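Local coordinates for protein putative alpha-galactosidase (Bacteroides fragilis, PDB 4NZJ) that probably hydrolyses terminal, non-reducing alpha-D-galactose residues from alpha-D-galactosides such as galactose oligosaccharides, galactomannans and galactolipids, at residues 14-19 / 132-137; 36-41 / 77-82; 184-189 / 220-225. All coordinates share one frame; numbering follows the deposited sequence.

Contact 1 of 3, residues 14-19 / 132-137; sequences RINSPH and RDLGYS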
# COMPACT_ATOMS: atom_id res chain seq x y z
N ARG A 14 -5.28 11.72 -16.90
CA ARG A 14 -6.01 10.57 -16.39
C ARG A 14 -5.90 10.63 -14.88
O ARG A 14 -4.82 10.41 -14.32
CB ARG A 14 -5.43 9.25 -16.95
CG ARG A 14 -5.25 9.28 -18.46
CD ARG A 14 -4.66 8.01 -19.06
NE ARG A 14 -3.24 7.79 -18.78
CZ ARG A 14 -2.22 8.49 -19.31
NH1 ARG A 14 -2.43 9.51 -20.14
NH2 ARG A 14 -0.98 8.16 -18.99
N ILE A 15 -7.00 10.97 -14.21
CA ILE A 15 -7.02 11.00 -12.75
C ILE A 15 -7.12 9.56 -12.25
O ILE A 15 -8.07 8.84 -12.58
CB ILE A 15 -8.19 11.84 -12.19
CG1 ILE A 15 -8.03 13.30 -12.60
CG2 ILE A 15 -8.26 11.72 -10.67
CD1 ILE A 15 -9.24 14.17 -12.33
N ASN A 16 -6.11 9.16 -11.49
CA ASN A 16 -5.96 7.77 -11.07
C ASN A 16 -6.52 7.51 -9.67
O ASN A 16 -6.90 8.44 -8.95
CB ASN A 16 -4.49 7.37 -11.15
CG ASN A 16 -3.92 7.49 -12.56
OD1 ASN A 16 -4.55 7.05 -13.52
ND2 ASN A 16 -2.74 8.09 -12.68
N SER A 17 -6.57 6.22 -9.30
CA SER A 17 -6.97 5.78 -7.97
C SER A 17 -5.98 6.27 -6.91
O SER A 17 -4.81 6.51 -7.23
CB SER A 17 -7.06 4.25 -7.94
OG SER A 17 -8.03 3.79 -8.88
N PRO A 18 -6.42 6.37 -5.64
CA PRO A 18 -7.74 6.00 -5.09
C PRO A 18 -8.83 7.01 -5.39
O PRO A 18 -8.54 8.20 -5.53
CB PRO A 18 -7.49 5.97 -3.58
CG PRO A 18 -6.37 6.93 -3.36
CD PRO A 18 -5.50 6.83 -4.59
N HIS A 19 -10.07 6.54 -5.44
CA HIS A 19 -11.24 7.41 -5.64
C HIS A 19 -12.07 7.56 -4.36
O HIS A 19 -13.21 8.05 -4.40
CB HIS A 19 -12.11 6.86 -6.77
CG HIS A 19 -11.36 6.66 -8.06
ND1 HIS A 19 -10.84 7.70 -8.79
CD2 HIS A 19 -11.07 5.53 -8.76
CE1 HIS A 19 -10.24 7.23 -9.87
NE2 HIS A 19 -10.37 5.91 -9.87
N ARG A 132 4.23 8.93 -7.48
CA ARG A 132 3.24 9.80 -6.83
C ARG A 132 1.96 9.89 -7.66
O ARG A 132 0.85 9.88 -7.11
CB ARG A 132 3.81 11.19 -6.56
CG ARG A 132 2.88 12.04 -5.70
CD ARG A 132 3.40 13.44 -5.44
NE ARG A 132 3.48 14.24 -6.67
CZ ARG A 132 3.64 15.56 -6.70
NH1 ARG A 132 3.75 16.26 -5.58
NH2 ARG A 132 3.69 16.18 -7.87
N ASP A 133 2.09 9.93 -8.98
CA ASP A 133 0.91 10.04 -9.85
C ASP A 133 0.12 8.76 -10.03
O ASP A 133 -0.97 8.78 -10.61
CB ASP A 133 1.29 10.67 -11.18
CG ASP A 133 1.56 12.13 -11.02
OD1 ASP A 133 0.60 12.85 -10.67
OD2 ASP A 133 2.72 12.56 -11.20
N LEU A 134 0.65 7.64 -9.53
CA LEU A 134 -0.09 6.39 -9.50
C LEU A 134 -0.62 6.05 -8.11
O LEU A 134 -1.19 4.98 -7.91
CB LEU A 134 0.74 5.23 -10.07
CG LEU A 134 0.59 4.97 -11.57
CD1 LEU A 134 -0.83 4.55 -11.94
CD2 LEU A 134 1.01 6.19 -12.38
N GLY A 135 -0.43 6.96 -7.15
CA GLY A 135 -1.06 6.84 -5.83
C GLY A 135 -0.14 6.51 -4.67
O GLY A 135 -0.58 6.46 -3.52
N TYR A 136 1.14 6.28 -4.95
CA TYR A 136 2.12 6.01 -3.89
C TYR A 136 2.28 7.29 -3.08
O TYR A 136 2.69 8.33 -3.62
CB TYR A 136 3.45 5.55 -4.46
CG TYR A 136 3.40 4.20 -5.14
CD1 TYR A 136 3.64 3.03 -4.43
CD2 TYR A 136 3.12 4.08 -6.50
CE1 TYR A 136 3.60 1.79 -5.05
CE2 TYR A 136 3.08 2.85 -7.13
CZ TYR A 136 3.32 1.70 -6.40
OH TYR A 136 3.28 0.48 -7.02
N SER A 137 1.94 7.24 -1.79
CA SER A 137 1.90 8.45 -0.96
C SER A 137 2.66 8.37 0.37
O SER A 137 3.05 9.41 0.91
CB SER A 137 0.45 8.86 -0.71
OG SER A 137 -0.27 7.86 0.00
O HOH W 1 -3.58 4.86 -9.26
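Just past strand 14-15, Asn16 reaches across to the backbone of Asp133. The Asn16 CG lies beside its backbone N (chi1 -60°), which aims the carboxamide at the 132-137 loop. Asn16 ND2 donates to Asp133 O at 2.8 Å, with an N-H...O angle of 163°; the acceptor lies close to the amide plane. Asparagine suits this place because an amide NH2 has two hydrogens, and the second probably goes to Ser36 OG, so that one nitrogen bonds both domains. Leu134 CD1 lies 4.1 Å from Asn16 ND2, giving the polar link an apolar flank. At Ser17 the backbone takes over: a water donates to Ser17 O (2.9 Å) and to Leu134 O (2.7 Å), joining two carbonyls that cannot bond to each other. Gly135 follows, its positive phi (109°) suiting glycine, and its bare CA comes within 4.0 Å of Ser17 O. Asp133 faces the Ig-like domain as well: its OD1 accepts a hydrogen bond from Tyr32 OH and forms a salt bridge with Arg39. The whole is an interdomain seam, joining the N-terminal Ig-like domain to the loop that leads into barrel strand 138-140.

Contact 2 of 3, residues 36-41 / 77-82; sequences SGQRPM and AENALG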
# COMPACT_ATOMS: atom_id res chain seq x y z
N SER A 36 -2.01 11.04 -14.25
CA SER A 36 -1.14 10.79 -15.39
C SER A 36 -1.41 11.82 -16.47
O SER A 36 -2.48 12.43 -16.50
CB SER A 36 -1.36 9.38 -15.94
OG SER A 36 -1.08 8.40 -14.96
N GLY A 37 -0.45 12.03 -17.36
CA GLY A 37 -0.63 12.91 -18.51
C GLY A 37 0.50 13.90 -18.67
O GLY A 37 1.27 14.14 -17.73
N GLN A 38 0.60 14.50 -19.85
CA GLN A 38 1.68 15.44 -20.10
C GLN A 38 1.52 16.67 -19.21
O GLN A 38 0.40 17.07 -18.87
CB GLN A 38 1.79 15.81 -21.58
CG GLN A 38 0.91 16.96 -22.04
CD GLN A 38 1.34 17.49 -23.40
OE1 GLN A 38 1.73 16.72 -24.27
NE2 GLN A 38 1.27 18.80 -23.57
N ARG A 39 2.65 17.25 -18.81
CA ARG A 39 2.67 18.51 -18.07
C ARG A 39 2.97 19.66 -19.03
O ARG A 39 3.53 19.43 -20.11
CB ARG A 39 3.71 18.44 -16.95
CG ARG A 39 3.15 18.01 -15.60
CD ARG A 39 2.53 16.62 -15.61
NE ARG A 39 2.03 16.28 -14.28
CZ ARG A 39 1.28 15.21 -13.98
NH1 ARG A 39 0.93 14.34 -14.91
NH2 ARG A 39 0.90 15.03 -12.72
N PRO A 40 2.62 20.91 -18.66
CA PRO A 40 2.02 21.34 -17.39
C PRO A 40 0.55 20.93 -17.22
O PRO A 40 -0.16 20.72 -18.21
CB PRO A 40 2.15 22.87 -17.43
CG PRO A 40 2.21 23.20 -18.88
CD PRO A 40 2.91 22.05 -19.54
N MSE A 41 0.13 20.83 -15.96
CA MSE A 41 -1.20 20.34 -15.60
C MSE A 41 -1.87 21.34 -14.70
O MSE A 41 -1.21 21.99 -13.89
CB MSE A 41 -1.00 18.99 -14.90
CG MSE A 41 -2.27 18.25 -14.50
SE MSE A 41 -3.14 17.38 -16.04
CE MSE A 41 -1.91 15.84 -16.26
N ALA A 77 -8.82 17.56 -14.10
CA ALA A 77 -7.43 17.82 -14.46
C ALA A 77 -7.41 18.19 -15.93
O ALA A 77 -8.09 17.54 -16.73
CB ALA A 77 -6.59 16.58 -14.21
N GLU A 78 -6.64 19.22 -16.27
CA GLU A 78 -6.56 19.74 -17.63
C GLU A 78 -5.12 19.95 -18.06
O GLU A 78 -4.32 20.51 -17.31
CB GLU A 78 -7.27 21.10 -17.73
CG GLU A 78 -8.70 21.15 -17.23
CD GLU A 78 -9.26 22.56 -17.21
OE1 GLU A 78 -8.77 23.39 -16.40
OE2 GLU A 78 -10.17 22.85 -18.01
N ASN A 79 -4.78 19.53 -19.28
CA ASN A 79 -3.51 19.88 -19.90
C ASN A 79 -3.76 20.28 -21.37
O ASN A 79 -4.91 20.38 -21.80
CB ASN A 79 -2.47 18.76 -19.76
CG ASN A 79 -2.81 17.50 -20.54
OD1 ASN A 79 -3.65 17.52 -21.44
ND2 ASN A 79 -2.15 16.40 -20.20
N ALA A 80 -2.69 20.50 -22.12
CA ALA A 80 -2.80 20.91 -23.52
C ALA A 80 -3.57 19.93 -24.41
O ALA A 80 -4.12 20.33 -25.45
CB ALA A 80 -1.41 21.16 -24.10
N LEU A 81 -3.62 18.66 -24.02
CA LEU A 81 -4.22 17.60 -24.84
C LEU A 81 -5.65 17.21 -24.45
O LEU A 81 -6.31 16.50 -25.20
CB LEU A 81 -3.33 16.36 -24.84
CG LEU A 81 -1.90 16.56 -25.34
CD1 LEU A 81 -1.12 15.26 -25.26
CD2 LEU A 81 -1.88 17.11 -26.76
N GLY A 82 -6.13 17.66 -23.29
CA GLY A 82 -7.51 17.35 -22.90
C GLY A 82 -7.80 17.46 -21.41
O GLY A 82 -7.06 18.10 -20.67
O HOH W 2 0.20 20.76 -21.08
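Gln38 and Asn79 meet at the heart of this contact, their side chains crossing at about a right angle with amide planes 62° apart. The bond between them runs from Asn79 ND2 to the backbone O of Gln38, 3.0 Å long and bent to 146° at the hydrogen, the acceptor tilted from the amide plane. Gly11 O is a second acceptor for ND2, so the amide nitrogen ties two other loops to the end of strand 69-79. At the opposite end of the carboxamide, Asn79 OD1 accepts from Leu81 N at 2.8 Å and, weakly, from Gly82 N. The donor of the shorter bond stands above the carbonyl plane, away from the lone pairs. Asn79 CG sits between its own N and carbonyl carbon (chi1 67°), letting one short side chain serve both the turn and the neighbouring loop, a task for which asparagine is well suited.

Gln38 uses its length instead. Gln38 CG rests 3.6 Å from Asn79 ND2, and the extended chain carries the amide over the turn. There Gln38 OE1 lies 3.4 Å from Leu81 CD1. Gln38 NE2 comes to 3.6 Å from Ala80 CB. A water between the two segments donates to Pro40 O, accepts from Ala80 N and takes a weak bond from NE2.

Met41, present as selenomethionine in two conformers, is buried. In the one described, and in that one alone, its chain bends at chi2 and chi3, bringing Met41 SE to 4.0 Å from Ala77 CB and against the Glu78 carbonyl; a flexible apolar chain suits this place beside Thr35 and Pro13.

Asn79 to Gly82 form a type I turn whose first residue makes an Asx turn, the tight hairpin connection between strands 69-79 and 82-92 of the Ig-like domain.

Contact 3 of 3, residues 184-189 / 220-225; sequences YSDAAE and DYCNAP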
# COMPACT_ATOMS: atom_id res chain seq x y z
N TYR A 184 8.62 4.59 12.96
CA TYR A 184 8.74 3.24 13.47
C TYR A 184 9.00 3.26 14.96
O TYR A 184 9.82 4.03 15.46
CB TYR A 184 9.90 2.55 12.75
CG TYR A 184 10.31 1.22 13.34
CD1 TYR A 184 11.17 1.15 14.42
CD2 TYR A 184 9.83 0.02 12.81
CE1 TYR A 184 11.54 -0.07 14.97
CE2 TYR A 184 10.19 -1.20 13.35
CZ TYR A 184 11.05 -1.24 14.43
OH TYR A 184 11.43 -2.44 14.99
N SER A 185 8.31 2.38 15.69
CA SER A 185 8.71 2.08 17.05
C SER A 185 8.37 0.62 17.36
O SER A 185 8.08 -0.16 16.44
CB SER A 185 8.05 3.02 18.05
OG SER A 185 8.62 2.85 19.34
N ASP A 186 8.44 0.25 18.63
CA ASP A 186 8.33 -1.14 19.04
C ASP A 186 7.65 -1.18 20.40
O ASP A 186 7.89 -0.30 21.25
CB ASP A 186 9.73 -1.74 19.11
CG ASP A 186 9.74 -3.23 19.29
OD1 ASP A 186 9.43 -3.70 20.41
OD2 ASP A 186 10.12 -3.94 18.33
N ALA A 187 6.82 -2.20 20.61
CA ALA A 187 6.07 -2.38 21.86
C ALA A 187 6.91 -3.02 22.96
O ALA A 187 6.49 -4.00 23.61
CB ALA A 187 4.82 -3.20 21.60
N ALA A 188 8.09 -2.46 23.18
CA ALA A 188 9.02 -2.94 24.19
C ALA A 188 9.96 -1.79 24.54
O ALA A 188 9.86 -0.69 23.98
CB ALA A 188 9.80 -4.14 23.66
N GLU A 189 10.88 -2.05 25.45
CA GLU A 189 11.87 -1.06 25.86
C GLU A 189 12.88 -0.80 24.72
O GLU A 189 13.42 0.29 24.60
CB GLU A 189 12.58 -1.54 27.13
CG GLU A 189 11.66 -1.76 28.34
CD GLU A 189 10.95 -3.12 28.37
OE1 GLU A 189 11.02 -3.89 27.38
OE2 GLU A 189 10.31 -3.42 29.40
N ASP A 220 6.37 -2.46 15.93
CA ASP A 220 6.98 -3.79 15.90
C ASP A 220 6.87 -4.46 17.27
O ASP A 220 6.59 -3.80 18.27
CB ASP A 220 8.46 -3.61 15.52
CG ASP A 220 9.03 -4.77 14.74
OD1 ASP A 220 8.47 -5.89 14.80
OD2 ASP A 220 10.06 -4.54 14.07
N TYR A 221 7.11 -5.76 17.31
CA TYR A 221 6.89 -6.54 18.52
C TYR A 221 8.14 -7.25 19.03
O TYR A 221 8.04 -8.18 19.84
CB TYR A 221 5.73 -7.55 18.32
CG TYR A 221 5.10 -7.93 19.63
CD1 TYR A 221 4.46 -6.98 20.41
CD2 TYR A 221 5.18 -9.24 20.11
CE1 TYR A 221 3.90 -7.32 21.63
CE2 TYR A 221 4.63 -9.58 21.33
CZ TYR A 221 3.99 -8.61 22.09
OH TYR A 221 3.45 -8.93 23.31
N CYS A 222 9.33 -6.81 18.61
CA CYS A 222 10.57 -7.38 19.15
C CYS A 222 10.70 -7.13 20.65
O CYS A 222 10.28 -6.09 21.16
CB CYS A 222 11.80 -6.82 18.44
SG CYS A 222 12.05 -7.52 16.80
N ASN A 223 11.28 -8.10 21.35
CA ASN A 223 11.58 -7.99 22.77
C ASN A 223 10.37 -7.90 23.69
O ASN A 223 10.50 -7.55 24.86
CB ASN A 223 12.52 -6.80 23.03
CG ASN A 223 13.80 -6.91 22.24
OD1 ASN A 223 14.48 -7.93 22.29
ND2 ASN A 223 14.13 -5.86 21.48
N ALA A 224 9.19 -8.23 23.16
CA ALA A 224 7.96 -8.24 23.94
C ALA A 224 7.54 -9.69 24.22
O ALA A 224 7.95 -10.60 23.50
CB ALA A 224 6.86 -7.51 23.20
N PRO A 225 6.74 -9.91 25.28
CA PRO A 225 6.36 -11.29 25.61
C PRO A 225 5.52 -11.95 24.52
O PRO A 225 4.70 -11.29 23.88
CB PRO A 225 5.53 -11.13 26.89
CG PRO A 225 5.96 -9.83 27.47
CD PRO A 225 6.25 -8.95 26.29
O HOH W 3 9.11 -5.98 26.75
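Tyr184 and Asp220 meet on the tight side of the contact: Tyr184 OH donates to Asp220 OD2 at 2.7 Å. That oxygen lies at the ring edge, in its plane, yet the carboxylate stands nearly perpendicular to the ring (88°) and is met on its anti side. Asp220 OD2 also hydrogen-bonds to a glycerol, probably from the crystallisation liquor, while OD1 accepts from Tyr221 N. Beside it the main chains pair as parallel strands. Asp220 N donates almost straight to Ser185 O (2.9 Å), and Ala187 N to Asp220 O (2.8 Å). Asp186 CG is anti to its backbone N (chi1 -170°), which carries OD2 to the start of the 221-224 turn, where Cys222 N gives it a weak bond. Small residues suit the close approach of Ala188 CB to Cys222 O, 3.2 Å. Further out the fit slackens: in one of two Glu189 conformers, a water donates to Glu189 OE1 (2.9 Å) and Asn223 O. A disulfide ties Cys222 to Cys192, in the loop after strand 180-186. In (beta/alpha)8 enzymes the active site lies at the C-terminal strand ends, where neighbouring barrel strands 180-186 and 216-220 make this contact, with helix 228-243 alongside Tyr221, Ala224 and Pro225.

Contacts 1 and 2 touch, contact 1 packing against the end of strand 28-36 from which contact 2 starts. Contact 3 is remote, its centre about 33 Å from that of contact 1 and about 46 Å from that of contact 2, across the middle of the chain. Contacts 1 and 3 are buried; contact 2 is only partly so, with an exposed turn. Their chemistry follows: a sparse, water-assisted seam between domains in 14-19 / 132-137, amide and apolar packing within the Ig-like domain in 36-41 / 77-82, and strand pairing with carboxylates at the barrel's strand ends in 184-189 / 220-225.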